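Local coordinates for alpha-glucosidase ([Eubacterium] rectale, PDB 6PNR), which hydrolyses alpha-glycosidic bonds as a family 31 glycoside hydrolase, probably releasing sulfoquinovose from sulfolipid-derived glycosides, at residues A[55-60]-A[74-79]; A[97-102]-A[203-208]; A[106-111]-A[196-201]; A[179-184]-A[226-231]. One frame throughout, in Å; residues are numbered along the deposited sequence.

Contact 1: A[55-60]-A[74-79]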
loop_
_atom_site.group_PDB
_atom_site.type_symbol
_atom_site.label_atom_id
_atom_site.label_comp_id
_atom_site.label_asym_id
_atom_site.label_seq_id
_atom_site.Cartn_x
_atom_site.Cartn_y
_atom_site.Cartn_z
ATOM N N PHE A 55 8.991 4.076 23.795
ATOM C CA PHE A 55 9.561 3.287 24.881
ATOM C C PHE A 55 8.517 3.083 25.962
ATOM O O PHE A 55 7.663 3.955 26.174
ATOM C CB PHE A 55 10.820 3.955 25.459
ATOM C CG PHE A 55 10.662 5.416 25.747
ATOM C CD1 PHE A 55 10.142 5.844 26.958
ATOM C CD2 PHE A 55 11.048 6.366 24.820
ATOM C CE1 PHE A 55 10.004 7.194 27.233
ATOM C CE2 PHE A 55 10.910 7.716 25.085
ATOM C CZ PHE A 55 10.391 8.130 26.300
ATOM N N PRO A 56 8.543 1.942 26.645
ATOM C CA PRO A 56 7.597 1.719 27.738
ATOM C C PRO A 56 7.955 2.557 28.952
ATOM O O PRO A 56 9.113 2.917 29.173
ATOM C CB PRO A 56 7.740 0.223 28.034
ATOM C CG PRO A 56 9.157 -0.089 27.631
ATOM C CD PRO A 56 9.451 0.796 26.445
ATOM N N LEU A 57 6.938 2.881 29.735
ATOM C CA LEU A 57 7.119 3.677 30.934
ATOM C C LEU A 57 7.359 2.773 32.136
ATOM O O LEU A 57 6.829 1.660 32.212
ATOM C CB LEU A 57 5.895 4.554 31.187
ATOM C CG LEU A 57 5.626 5.659 30.169
ATOM C CD1 LEU A 57 4.362 6.395 30.566
ATOM C CD2 LEU A 57 6.803 6.599 30.112
ATOM N N LYS A 58 8.160 3.267 33.080
ATOM C CA LYS A 58 8.394 2.594 34.354
ATOM C C LYS A 58 7.485 3.200 35.414
ATOM O O LYS A 58 7.410 4.426 35.536
ATOM C CB LYS A 58 9.854 2.727 34.789
ATOM C CG LYS A 58 10.853 1.955 33.953
ATOM C CD LYS A 58 12.265 2.144 34.502
ATOM C CE LYS A 58 13.254 1.173 33.864
ATOM N NZ LYS A 58 13.075 -0.226 34.361
ATOM N N LEU A 59 6.792 2.339 36.167
ATOM C CA LEU A 59 5.954 2.771 37.289
ATOM C C LEU A 59 6.848 3.035 38.497
ATOM O O LEU A 59 7.403 2.098 39.079
ATOM C CB LEU A 59 4.907 1.708 37.618
ATOM C CG LEU A 59 3.960 1.963 38.797
ATOM C CD1 LEU A 59 3.214 3.283 38.657
ATOM C CD2 LEU A 59 2.971 0.808 38.952
ATOM N N THR A 60 6.982 4.307 38.883
ATOM C CA THR A 60 7.921 4.695 39.926
ATOM C C THR A 60 7.271 5.167 41.222
ATOM O O THR A 60 7.982 5.351 42.211
ATOM C CB THR A 60 8.854 5.803 39.417
ATOM O OG1 THR A 60 8.069 6.899 38.935
ATOM C CG2 THR A 60 9.739 5.282 38.299
ATOM N N GLU A 74 7.770 8.031 36.019
ATOM C CA GLU A 74 8.961 8.858 35.869
ATOM C C GLU A 74 8.583 10.325 35.724
ATOM O O GLU A 74 7.701 10.819 36.435
ATOM C CB GLU A 74 9.786 8.379 34.672
ATOM C CG GLU A 74 10.418 7.010 34.881
ATOM C CD GLU A 74 10.648 6.244 33.583
ATOM O OE1 GLU A 74 9.658 5.738 32.995
ATOM O OE2 GLU A 74 11.818 6.146 33.154
ATOM N N SER A 75 9.248 11.035 34.816
ATOM C CA SER A 75 8.899 12.416 34.510
ATOM C C SER A 75 8.105 12.534 33.212
ATOM O O SER A 75 8.257 13.518 32.481
ATOM C CB SER A 75 10.158 13.282 34.448
ATOM O OG SER A 75 10.654 13.549 35.752
ATOM N N TYR A 76 7.248 11.553 32.917
ATOM C CA TYR A 76 6.514 11.524 31.656
ATOM C C TYR A 76 5.010 11.688 31.841
ATOM O O TYR A 76 4.410 12.577 31.231
ATOM C CB TYR A 76 6.810 10.221 30.904
ATOM C CG TYR A 76 8.251 10.076 30.454
ATOM C CD1 TYR A 76 8.813 10.959 29.541
ATOM C CD2 TYR A 76 9.040 9.046 30.938
ATOM C CE1 TYR A 76 10.138 10.817 29.131
ATOM C CE2 TYR A 76 10.347 8.894 30.534
ATOM C CZ TYR A 76 10.892 9.778 29.640
ATOM O OH TYR A 76 12.198 9.599 29.264
ATOM N N ILE A 77 4.386 10.846 32.664
ATOM C CA ILE A 77 2.933 10.732 32.748
ATOM C C ILE A 77 2.529 10.523 34.203
ATOM O O ILE A 77 3.161 9.748 34.929
ATOM C CB ILE A 77 2.410 9.556 31.891
ATOM C CG1 ILE A 77 2.731 9.750 30.402
ATOM C CG2 ILE A 77 0.923 9.346 32.100
ATOM C CD1 ILE A 77 2.014 10.917 29.761
ATOM N N ILE A 78 1.458 11.193 34.622
ATOM C CA ILE A 78 0.759 10.866 35.859
ATOM C C ILE A 78 -0.658 10.444 35.496
ATOM O O ILE A 78 -1.360 11.177 34.791
ATOM C CB ILE A 78 0.739 12.050 36.844
ATOM C CG1 ILE A 78 2.168 12.494 37.173
ATOM C CG2 ILE A 78 -0.036 11.671 38.101
ATOM C CD1 ILE A 78 2.245 13.794 37.950
ATOM N N ALA A 79 -1.075 9.269 35.972
ATOM C CA ALA A 79 -2.409 8.742 35.704
ATOM C C ALA A 79 -3.198 8.664 37.002
ATOM O O ALA A 79 -2.748 8.031 37.963
ATOM C CB ALA A 79 -2.344 7.363 35.049
#
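Thr-60 and Glu-74 bring the two backbones nearest each other, their CA atoms 5.9 Å apart, just before strand 61-64 begins and opposite the turn leading into strand 77-83. No backbone-to-backbone bond joins the segments; side chains supply both links. Glu-74 N donates to Thr-60 OG1 at 3.1 Å, and Glu-74 OE1 accepts Lys-58 N at 2.9 Å. The second bond is nearly straight, 166° at the hydrogen, and the amide meets OE1 from above the carboxylate plane. An alanine in place of Glu-74 would probably leave the Lys-58 amide without this acceptor. Farther along, Phe-55 and Tyr-76 reach tip to tip: Phe-55 CE1 lies over one face of the tyrosine ring, 3.6 Å from Tyr-76 CZ, with the planes inclined at 55°. Leu-57 divides its branches, CD2 touching Tyr-76 CD2 at 3.4 Å and CD1 packing on Ile-77 CG1. Tyr-76 and Ile-77 form a classic beta bulge opposite Phe-73. Leu-57 also touches Val-31 of strand 29-41 and Phe-73 of strand 68-73, and Ile-77 rests on Phe-92 of strand 87-94, so the contact joins the end of edge strand 44-56 of one antiparallel sheet to the start of strand 77-83 in the other.

Contact 2: A[97-102]-A[203-208]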
loop_
_atom_site.group_PDB
_atom_site.type_symbol
_atom_site.label_atom_id
_atom_site.label_comp_id
_atom_site.label_asym_id
_atom_site.label_seq_id
_atom_site.Cartn_x
_atom_site.Cartn_y
_atom_site.Cartn_z
ATOM N N ASP A 97 6.791 17.577 27.649
ATOM C CA ASP A 97 6.108 18.186 26.511
ATOM C C ASP A 97 6.544 17.602 25.169
ATOM O O ASP A 97 5.848 17.811 24.166
ATOM C CB ASP A 97 6.345 19.699 26.502
ATOM C CG ASP A 97 6.061 20.342 27.845
ATOM O OD1 ASP A 97 5.120 19.888 28.545
ATOM O OD2 ASP A 97 6.787 21.300 28.197
ATOM N N ARG A 98 7.676 16.892 25.126
ATOM C CA ARG A 98 8.172 16.320 23.880
ATOM C C ARG A 98 7.284 15.207 23.348
ATOM O O ARG A 98 7.323 14.922 22.146
ATOM C CB ARG A 98 9.576 15.753 24.072
ATOM C CG ARG A 98 10.662 16.768 24.308
ATOM C CD ARG A 98 12.009 16.066 24.464
ATOM N NE ARG A 98 12.431 15.389 23.237
ATOM C CZ ARG A 98 12.399 14.073 23.052
ATOM N NH1 ARG A 98 11.967 13.271 24.019
ATOM N NH2 ARG A 98 12.806 13.558 21.899
ATOM N N ILE A 99 6.523 14.552 24.221
ATOM C CA ILE A 99 5.737 13.397 23.827
ATOM C C ILE A 99 4.599 13.849 22.927
ATOM O O ILE A 99 3.837 14.759 23.282
ATOM C CB ILE A 99 5.203 12.677 25.071
ATOM C CG1 ILE A 99 6.360 12.123 25.898
ATOM C CG2 ILE A 99 4.220 11.574 24.696
ATOM C CD1 ILE A 99 5.914 11.529 27.202
ATOM N N ASN A 100 4.488 13.229 21.746
ATOM C CA ASN A 100 3.294 13.397 20.925
ATOM C C ASN A 100 2.742 12.067 20.421
ATOM O O ASN A 100 1.884 12.065 19.534
ATOM C CB ASN A 100 3.551 14.356 19.752
ATOM C CG ASN A 100 4.587 13.838 18.756
ATOM O OD1 ASN A 100 5.096 12.729 18.866
ATOM N ND2 ASN A 100 4.892 14.658 17.768
ATOM N N ARG A 101 3.191 10.942 20.982
ATOM C CA ARG A 101 2.664 9.625 20.643
ATOM C C ARG A 101 2.438 8.855 21.930
ATOM O O ARG A 101 3.320 8.806 22.797
ATOM C CB ARG A 101 3.608 8.841 19.721
ATOM C CG ARG A 101 3.872 9.485 18.344
ATOM C CD ARG A 101 2.632 9.535 17.460
ATOM N NE ARG A 101 2.903 10.112 16.131
ATOM C CZ ARG A 101 2.629 11.370 15.792
ATOM N NH1 ARG A 101 2.070 12.192 16.678
ATOM N NH2 ARG A 101 2.900 11.808 14.570
ATOM N N PHE A 102 1.269 8.226 22.028
ATOM C CA PHE A 102 0.795 7.593 23.251
ATOM C C PHE A 102 0.180 6.252 22.871
ATOM O O PHE A 102 -0.771 6.205 22.086
ATOM C CB PHE A 102 -0.229 8.515 23.938
ATOM C CG PHE A 102 -0.734 8.030 25.265
ATOM C CD1 PHE A 102 -0.083 8.382 26.434
ATOM C CD2 PHE A 102 -1.888 7.263 25.347
ATOM C CE1 PHE A 102 -0.561 7.954 27.659
ATOM C CE2 PHE A 102 -2.380 6.834 26.570
ATOM C CZ PHE A 102 -1.717 7.182 27.732
ATOM N N TRP A 203 -2.288 10.202 18.881
ATOM C CA TRP A 203 -1.256 11.178 18.492
ATOM C C TRP A 203 -1.274 12.421 19.377
ATOM O O TRP A 203 -1.062 13.553 18.916
ATOM C CB TRP A 203 -1.388 11.546 17.014
ATOM C CG TRP A 203 -0.903 10.442 16.113
ATOM C CD1 TRP A 203 -0.552 9.172 16.488
ATOM C CD2 TRP A 203 -0.695 10.512 14.696
ATOM N NE1 TRP A 203 -0.156 8.446 15.382
ATOM C CE2 TRP A 203 -0.231 9.248 14.275
ATOM C CE3 TRP A 203 -0.870 11.518 13.740
ATOM C CZ2 TRP A 203 0.053 8.959 12.937
ATOM C CZ3 TRP A 203 -0.594 11.224 12.405
ATOM C CH2 TRP A 203 -0.131 9.958 12.023
ATOM N N GLU A 204 -1.532 12.196 20.662
ATOM C CA GLU A 204 -1.386 13.152 21.754
ATOM C C GLU A 204 -1.493 12.346 23.039
ATOM O O GLU A 204 -1.928 11.191 23.026
ATOM C CB GLU A 204 -2.456 14.244 21.717
ATOM C CG GLU A 204 -3.799 13.787 22.287
ATOM C CD GLU A 204 -4.807 14.914 22.363
ATOM O OE1 GLU A 204 -4.401 16.089 22.211
ATOM O OE2 GLU A 204 -6.009 14.625 22.557
ATOM N N VAL A 205 -1.100 12.957 24.149
ATOM C CA VAL A 205 -1.446 12.373 25.441
ATOM C C VAL A 205 -2.922 12.660 25.681
ATOM O O VAL A 205 -3.305 13.829 25.823
ATOM C CB VAL A 205 -0.570 12.932 26.572
ATOM C CG1 VAL A 205 -1.012 12.360 27.906
ATOM C CG2 VAL A 205 0.917 12.637 26.302
ATOM N N PRO A 206 -3.784 11.648 25.734
ATOM C CA PRO A 206 -5.219 11.913 25.859
ATOM C C PRO A 206 -5.579 12.392 27.254
ATOM O O PRO A 206 -4.978 11.980 28.246
ATOM C CB PRO A 206 -5.854 10.547 25.571
ATOM C CG PRO A 206 -4.835 9.580 26.076
ATOM C CD PRO A 206 -3.484 10.207 25.779
ATOM N N LYS A 207 -6.594 13.260 27.319
ATOM C CA LYS A 207 -7.056 13.764 28.612
ATOM C C LYS A 207 -7.477 12.632 29.530
ATOM O O LYS A 207 -7.177 12.650 30.729
ATOM C CB LYS A 207 -8.225 14.736 28.424
ATOM C CG LYS A 207 -7.818 16.142 28.032
ATOM C CD LYS A 207 -9.038 17.057 27.885
ATOM C CE LYS A 207 -9.795 16.811 26.572
ATOM N NZ LYS A 207 -8.999 17.194 25.358
ATOM N N GLN A 208 -8.163 11.632 28.991
ATOM C CA GLN A 208 -8.821 10.658 29.844
ATOM C C GLN A 208 -9.175 9.429 29.032
ATOM O O GLN A 208 -9.485 9.517 27.839
ATOM C CB GLN A 208 -10.092 11.246 30.477
ATOM C CG GLN A 208 -10.864 10.292 31.355
ATOM C CD GLN A 208 -12.223 10.850 31.767
ATOM O OE1 GLN A 208 -13.251 10.550 31.149
ATOM N NE2 GLN A 208 -12.230 11.670 32.811
#
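The guanidinium of Arg-101 lies flat on the indole of Trp-203, the two planes 9° apart. Arg-101 CZ stands 3.6 Å from the centroid of the five-membered ring, a stacked cation-pi pair, while Arg-101 CD presses on the same face, 3.3 Å from Trp-203 CD1. The bend at chi2 (-66°) swings CD back over the indole although CB points away from the other segment. Arg-101 NH1 donates to Asn-100 O at 2.9 Å, from above the carbonyl plane, and NH2 makes salt bridges to Asp-49 and Glu-36, so the flat group is fixed along its rim as well as over its face. An alanine here would probably strip the indole face of its cationic cover and leave Asp-49 and Glu-36 without this partner. Trp-203 NE1 is in turn bonded to Gln-201. The second pair is Phe-102 and Pro-206, which cross at about a right angle: Pro-206 CD sits over the phenyl face, 3.5 Å from its centroid, in a CH-pi contact. On the Phe-102 side of the contact, Ile-99 CG2 meets Val-205 CG2 at 3.8 Å. Asn-100 and Arg-101 form a classic beta bulge opposite Gly-32, at the start of strand 101-107. The loop that begins at Trp-203 leaves strand 197-202 of one antiparallel sheet for strand 208-213 of the other, a crossing that ties together the layers of a beta-sandwich, here in the N-terminal part of this family 31 enzyme.

Contact 3: A[106-111]-A[196-201]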
loop_
_atom_site.group_PDB
_atom_site.type_symbol
_atom_site.label_atom_id
_atom_site.label_comp_id
_atom_site.label_asym_id
_atom_site.label_seq_id
_atom_site.Cartn_x
_atom_site.Cartn_y
_atom_site.Cartn_z
ATOM N N VAL A 106 -4.511 -2.681 26.465
ATOM C CA VAL A 106 -5.605 -3.307 27.188
ATOM C C VAL A 106 -5.383 -4.809 27.155
ATOM O O VAL A 106 -5.175 -5.381 26.078
ATOM C CB VAL A 106 -6.971 -2.953 26.571
ATOM C CG1 VAL A 106 -8.065 -3.671 27.297
ATOM C CG2 VAL A 106 -7.197 -1.455 26.586
ATOM N N ALA A 107 -5.458 -5.449 28.323
ATOM C CA ALA A 107 -5.282 -6.892 28.399
ATOM C C ALA A 107 -6.396 -7.609 27.649
ATOM O O ALA A 107 -7.567 -7.239 27.735
ATOM C CB ALA A 107 -5.259 -7.341 29.868
ATOM N N ALA A 108 -6.034 -8.666 26.928
ATOM C CA ALA A 108 -7.008 -9.387 26.121
ATOM C C ALA A 108 -6.624 -10.856 26.064
ATOM O O ALA A 108 -5.527 -11.248 26.460
ATOM C CB ALA A 108 -7.096 -8.793 24.714
ATOM N N ASP A 109 -7.536 -11.673 25.554
ATOM C CA ASP A 109 -7.231 -13.067 25.284
ATOM C C ASP A 109 -7.697 -13.415 23.876
ATOM O O ASP A 109 -8.426 -12.653 23.231
ATOM C CB ASP A 109 -7.853 -14.001 26.337
ATOM C CG ASP A 109 -9.370 -13.927 26.386
ATOM O OD1 ASP A 109 -10.013 -13.681 25.345
ATOM O OD2 ASP A 109 -9.930 -14.132 27.483
ATOM N N LYS A 110 -7.281 -14.597 23.412
ATOM C CA LYS A 110 -7.430 -14.941 22.003
ATOM C C LYS A 110 -8.892 -15.000 21.572
ATOM O O LYS A 110 -9.210 -14.650 20.433
ATOM C CB LYS A 110 -6.728 -16.273 21.718
ATOM C CG LYS A 110 -6.706 -16.665 20.247
ATOM C CD LYS A 110 -6.023 -18.016 20.019
ATOM C CE LYS A 110 -5.942 -18.352 18.529
ATOM N NZ LYS A 110 -5.229 -19.635 18.261
ATOM N N GLU A 111 -9.797 -15.411 22.460
ATOM C CA GLU A 111 -11.187 -15.611 22.068
ATOM C C GLU A 111 -12.024 -14.335 22.121
ATOM O O GLU A 111 -13.177 -14.352 21.681
ATOM C CB GLU A 111 -11.837 -16.679 22.956
ATOM C CG GLU A 111 -11.165 -18.054 22.908
ATOM C CD GLU A 111 -9.886 -18.130 23.744
ATOM O OE1 GLU A 111 -9.634 -17.214 24.562
ATOM O OE2 GLU A 111 -9.126 -19.110 23.579
ATOM N N SER A 196 -2.913 -11.126 22.965
ATOM C CA SER A 196 -2.924 -10.913 24.409
ATOM C C SER A 196 -3.190 -9.468 24.804
ATOM O O SER A 196 -3.192 -9.161 26.003
ATOM C CB SER A 196 -1.606 -11.397 25.037
ATOM O OG SER A 196 -0.496 -10.631 24.596
ATOM N N PHE A 197 -3.420 -8.576 23.842
ATOM C CA PHE A 197 -3.663 -7.181 24.176
ATOM C C PHE A 197 -4.229 -6.445 22.967
ATOM O O PHE A 197 -3.910 -6.767 21.819
ATOM C CB PHE A 197 -2.386 -6.474 24.667
ATOM C CG PHE A 197 -1.250 -6.455 23.670
ATOM C CD1 PHE A 197 -1.125 -5.418 22.752
ATOM C CD2 PHE A 197 -0.280 -7.453 23.682
ATOM C CE1 PHE A 197 -0.076 -5.394 21.838
ATOM C CE2 PHE A 197 0.778 -7.434 22.777
ATOM C CZ PHE A 197 0.883 -6.400 21.853
ATOM N N HIS A 198 -5.089 -5.474 23.248
ATOM C CA HIS A 198 -5.395 -4.398 22.317
ATOM C C HIS A 198 -4.421 -3.263 22.584
ATOM O O HIS A 198 -3.976 -3.068 23.718
ATOM C CB HIS A 198 -6.831 -3.886 22.485
ATOM C CG HIS A 198 -7.838 -4.953 22.781
ATOM N ND1 HIS A 198 -7.935 -6.114 22.049
ATOM C CD2 HIS A 198 -8.798 -5.030 23.735
ATOM C CE1 HIS A 198 -8.912 -6.860 22.534
ATOM N NE2 HIS A 198 -9.454 -6.223 23.557
ATOM N N GLU A 199 -4.075 -2.516 21.545
ATOM C CA GLU A 199 -3.193 -1.368 21.722
ATOM C C GLU A 199 -3.806 -0.163 21.033
ATOM O O GLU A 199 -4.088 -0.206 19.828
ATOM C CB GLU A 199 -1.779 -1.641 21.193
ATOM C CG GLU A 199 -0.841 -0.451 21.358
ATOM C CD GLU A 199 0.632 -0.805 21.128
ATOM O OE1 GLU A 199 1.079 -0.767 19.962
ATOM O OE2 GLU A 199 1.338 -1.123 22.118
ATOM N N LEU A 200 -3.992 0.910 21.792
ATOM C CA LEU A 200 -4.660 2.115 21.323
ATOM C C LEU A 200 -3.602 3.197 21.150
ATOM O O LEU A 200 -3.092 3.736 22.140
ATOM C CB LEU A 200 -5.745 2.543 22.306
ATOM C CG LEU A 200 -6.606 1.418 22.888
ATOM C CD1 LEU A 200 -7.621 1.993 23.880
ATOM C CD2 LEU A 200 -7.314 0.587 21.806
ATOM N N GLN A 201 -3.246 3.485 19.900
ATOM C CA GLN A 201 -2.273 4.528 19.583
ATOM C C GLN A 201 -2.990 5.867 19.422
ATOM O O GLN A 201 -3.964 5.963 18.672
ATOM C CB GLN A 201 -1.504 4.189 18.306
ATOM C CG GLN A 201 -0.516 5.279 17.900
ATOM C CD GLN A 201 0.177 5.020 16.560
ATOM O OE1 GLN A 201 0.909 5.874 16.053
ATOM N NE2 GLN A 201 -0.040 3.845 15.992
#
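His-198 and Val-106 form an antiparallel hydrogen-bonded pair, CA atoms 5.0 Å apart, and the imidazole that rises from this pair carries most of the side-chain contact. Its CB lies alongside Val-106 CB, near the limit of contact. With chi1 at -38°, CG stands beside the backbone N and anti to the carbonyl carbon. Beyond it CD2 approaches Val-106 CG1 at 3.9 Å, the two side chains crossing at a slant. On the rest of the ring the neighbour is Ala-108. Its CB lies over one face, displaced toward the rim and 3.4 Å from His-198 CE1; ND1 and NE2 touch the same methyl a little farther off, which makes a CH-pi contact with the imidazole. At the tip, NE2 bonds to Glu-112 just past the segment, so the ring's rotation is held by a polar partner as well as by the methyl beneath it.

Two backbone bonds close the pair: Val-106 N to His-198 O and His-198 N to Val-106 O, both 2.8 Å, the first nearly straight at 170°. Two residues on from Val-106, past the non-hydrogen-bonded pair of Ala-107 and Phe-197, Ala-108 N still reaches Ser-196 O at 3.0 Å, but from well above the carbonyl plane. On the side of the sheet carrying Val-106 and His-198, Val-106 CG2 also brushes Leu-200 CD1. That side is covered by Tyr-178 and Leu-180 of strand 178-182, in the other sheet, while Phe-192 of strand 188-194 meets the imidazole edge-to-face. Phe-197 packs instead on Tyr-50 of the second subunit.

Contact 4: A[179-184]-A[226-231]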
loop_
_atom_site.group_PDB
_atom_site.type_symbol
_atom_site.label_atom_id
_atom_site.label_comp_id
_atom_site.label_asym_id
_atom_site.label_seq_id
_atom_site.Cartn_x
_atom_site.Cartn_y
_atom_site.Cartn_z
ATOM N N TYR A 179 -17.288 -1.141 27.557
ATOM C CA TYR A 179 -16.844 -0.258 26.493
ATOM C C TYR A 179 -15.730 0.616 27.036
ATOM O O TYR A 179 -15.662 0.884 28.242
ATOM C CB TYR A 179 -17.986 0.615 25.919
ATOM C CG TYR A 179 -18.343 1.861 26.707
ATOM C CD1 TYR A 179 -17.696 3.076 26.477
ATOM C CD2 TYR A 179 -19.368 1.837 27.638
ATOM C CE1 TYR A 179 -18.046 4.219 27.187
ATOM C CE2 TYR A 179 -19.725 2.970 28.344
ATOM C CZ TYR A 179 -19.060 4.148 28.131
ATOM O OH TYR A 179 -19.430 5.265 28.852
ATOM N N LEU A 180 -14.849 1.042 26.140
ATOM C CA LEU A 180 -13.731 1.901 26.480
ATOM C C LEU A 180 -13.726 3.057 25.498
ATOM O O LEU A 180 -13.829 2.845 24.284
ATOM C CB LEU A 180 -12.393 1.135 26.430
ATOM C CG LEU A 180 -11.087 1.857 26.789
ATOM C CD1 LEU A 180 -10.038 0.839 27.193
ATOM C CD2 LEU A 180 -10.559 2.703 25.648
ATOM N N HIS A 181 -13.598 4.267 26.020
ATOM C CA HIS A 181 -13.566 5.480 25.222
ATOM C C HIS A 181 -12.290 6.243 25.533
ATOM O O HIS A 181 -11.933 6.404 26.706
ATOM C CB HIS A 181 -14.773 6.378 25.514
ATOM C CG HIS A 181 -14.735 7.672 24.766
ATOM N ND1 HIS A 181 -14.727 7.725 23.388
ATOM C CD2 HIS A 181 -14.664 8.955 25.196
ATOM C CE1 HIS A 181 -14.666 8.990 23.000
ATOM N NE2 HIS A 181 -14.633 9.756 24.079
ATOM N N VAL A 182 -11.605 6.709 24.490
ATOM C CA VAL A 182 -10.467 7.608 24.639
ATOM C C VAL A 182 -10.958 9.016 24.338
ATOM O O VAL A 182 -11.397 9.302 23.217
ATOM C CB VAL A 182 -9.302 7.219 23.710
ATOM C CG1 VAL A 182 -8.102 8.154 23.930
ATOM C CG2 VAL A 182 -8.895 5.759 23.925
ATOM N N ASP A 183 -10.856 9.904 25.327
ATOM C CA ASP A 183 -11.381 11.266 25.228
ATOM C C ASP A 183 -10.380 12.132 24.471
ATOM O O ASP A 183 -9.639 12.941 25.034
ATOM C CB ASP A 183 -11.676 11.821 26.617
ATOM C CG ASP A 183 -12.433 13.146 26.584
ATOM O OD1 ASP A 183 -12.702 13.676 25.485
ATOM O OD2 ASP A 183 -12.769 13.658 27.675
ATOM N N SER A 184 -10.368 11.965 23.153
ATOM C CA SER A 184 -9.452 12.719 22.308
ATOM C C SER A 184 -10.018 12.749 20.896
ATOM O O SER A 184 -10.643 11.785 20.453
ATOM C CB SER A 184 -8.057 12.089 22.301
ATOM O OG SER A 184 -7.223 12.704 21.329
ATOM N N THR A 226 -26.130 7.124 27.852
ATOM C CA THR A 226 -26.127 8.069 28.968
ATOM C C THR A 226 -24.898 8.972 28.898
ATOM O O THR A 226 -24.985 10.180 29.150
ATOM C CB THR A 226 -26.181 7.327 30.309
ATOM O OG1 THR A 226 -27.457 6.686 30.446
ATOM C CG2 THR A 226 -25.988 8.312 31.481
ATOM N N TYR A 227 -23.754 8.416 28.493
ATOM C CA TYR A 227 -22.535 9.215 28.428
ATOM C C TYR A 227 -22.464 10.054 27.153
ATOM O O TYR A 227 -22.148 11.243 27.208
ATOM C CB TYR A 227 -21.297 8.315 28.526
ATOM C CG TYR A 227 -20.005 9.093 28.413
ATOM C CD1 TYR A 227 -19.652 10.029 29.378
ATOM C CD2 TYR A 227 -19.146 8.907 27.338
ATOM C CE1 TYR A 227 -18.482 10.763 29.274
ATOM C CE2 TYR A 227 -17.963 9.632 27.233
ATOM C CZ TYR A 227 -17.641 10.557 28.207
ATOM O OH TYR A 227 -16.475 11.288 28.114
ATOM N N PHE A 228 -22.719 9.449 25.991
ATOM C CA PHE A 228 -22.529 10.165 24.728
ATOM C C PHE A 228 -23.756 10.957 24.293
ATOM O O PHE A 228 -23.609 11.986 23.620
ATOM C CB PHE A 228 -22.159 9.191 23.609
ATOM C CG PHE A 228 -20.768 8.619 23.720
ATOM C CD1 PHE A 228 -19.656 9.432 23.571
ATOM C CD2 PHE A 228 -20.574 7.264 23.933
ATOM C CE1 PHE A 228 -18.373 8.910 23.651
ATOM C CE2 PHE A 228 -19.275 6.732 24.014
ATOM C CZ PHE A 228 -18.182 7.560 23.869
ATOM N N GLY A 229 -24.958 10.486 24.634
ATOM C CA GLY A 229 -26.181 11.144 24.211
ATOM C C GLY A 229 -27.192 10.205 23.591
ATOM O O GLY A 229 -26.850 9.087 23.191
ATOM N N ARG A 230 -28.451 10.639 23.522
ATOM C CA ARG A 230 -29.513 9.876 22.884
ATOM C C ARG A 230 -30.222 10.740 21.850
ATOM O O ARG A 230 -30.346 11.956 22.014
ATOM C CB ARG A 230 -30.528 9.347 23.912
ATOM C CG ARG A 230 -30.022 8.083 24.615
ATOM C CD ARG A 230 -30.806 7.735 25.845
ATOM N NE ARG A 230 -30.089 6.745 26.648
ATOM C CZ ARG A 230 -30.337 6.517 27.931
ATOM N NH1 ARG A 230 -31.283 7.211 28.545
ATOM N NH2 ARG A 230 -29.640 5.604 28.600
ATOM N N GLN A 231 -30.693 10.095 20.781
ATOM C CA GLN A 231 -31.399 10.788 19.713
ATOM C C GLN A 231 -32.863 11.022 20.101
ATOM O O GLN A 231 -33.443 10.237 20.857
ATOM C CB GLN A 231 -31.334 9.971 18.418
ATOM C CG GLN A 231 -29.905 9.753 17.867
ATOM C CD GLN A 231 -29.259 8.482 18.400
ATOM O OE1 GLN A 231 -29.678 7.372 18.063
ATOM N NE2 GLN A 231 -28.224 8.638 19.231
#
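His-181 and Phe-228 are brought together by their first torsions: the histidine CG is anti to its backbone N (chi1 177°), reaching out from strand 178-182, and the phenylalanine CG is anti to its carbonyl carbon (chi1 -71°), leaning from the last turn of helix 217-228. The rings meet in a T-shaped pair with planes at 90° and centroids 4.8 Å apart. Phe-228 offers its edge, with CZ over the imidazole face and 3.5 Å from His-181 ND1. That nitrogen is hydrogen-bonded to Thr-171 OG1, which helps set the ring's rotation. Tyr-227, the preceding residue on the helix, comes in beside it. Its CE2 is 3.9 Å from His-181 CD2, which lies near the plane of the tyrosine ring. Tyr-227 also crosses Tyr-179 at about a right angle, Tyr-179 OH standing 3.6 Å from Tyr-227 CB; that hydroxyl is hydrogen-bonded to Glu-212 on the adjacent strand 208-213. A looser apolar touch, Tyr-179 CE1 to Phe-228 CE2 at 4.2 Å, completes the aromatic group. No hydrogen bond spans the two segments, so packing alone joins them. Gly-229, the first residue past the helix, has a positive phi, and the chain from there runs away from the sheet. Ala-445 touches both His-181 and Phe-228. This is a helix packed by its aromatic side chains against the face of a beta-sandwich sheet, where the N-terminal domain of the enzyme adjoins its catalytic TIM barrel.

Contact 1 closes first along the chain; contact 3 is nested inside the loop that contact 2 closes, and contact 4 crosses both. Contacts 1 to 3 lie within the N-terminal beta-sandwich, and contact 4 packs a helix on its outer face. Contacts 2 and 3 share strand 101-107, beside strand 197-202, their centres about 20 Å apart. Contacts 1 and 2 are closer, about 12 Å between centres, and touch through Tyr-76 with Ile-99 and Ile-77 with Val-205. Contact 4 meets contact 3 through Leu-180 and Leu-200, across the two sheets, and contact 2 through Ser-184 and Glu-204. From contact 1, whose centre is about 27 Å from that of contact 4, the series thus runs through the sandwich to the helix 217-228 that leads on to the catalytic barrel.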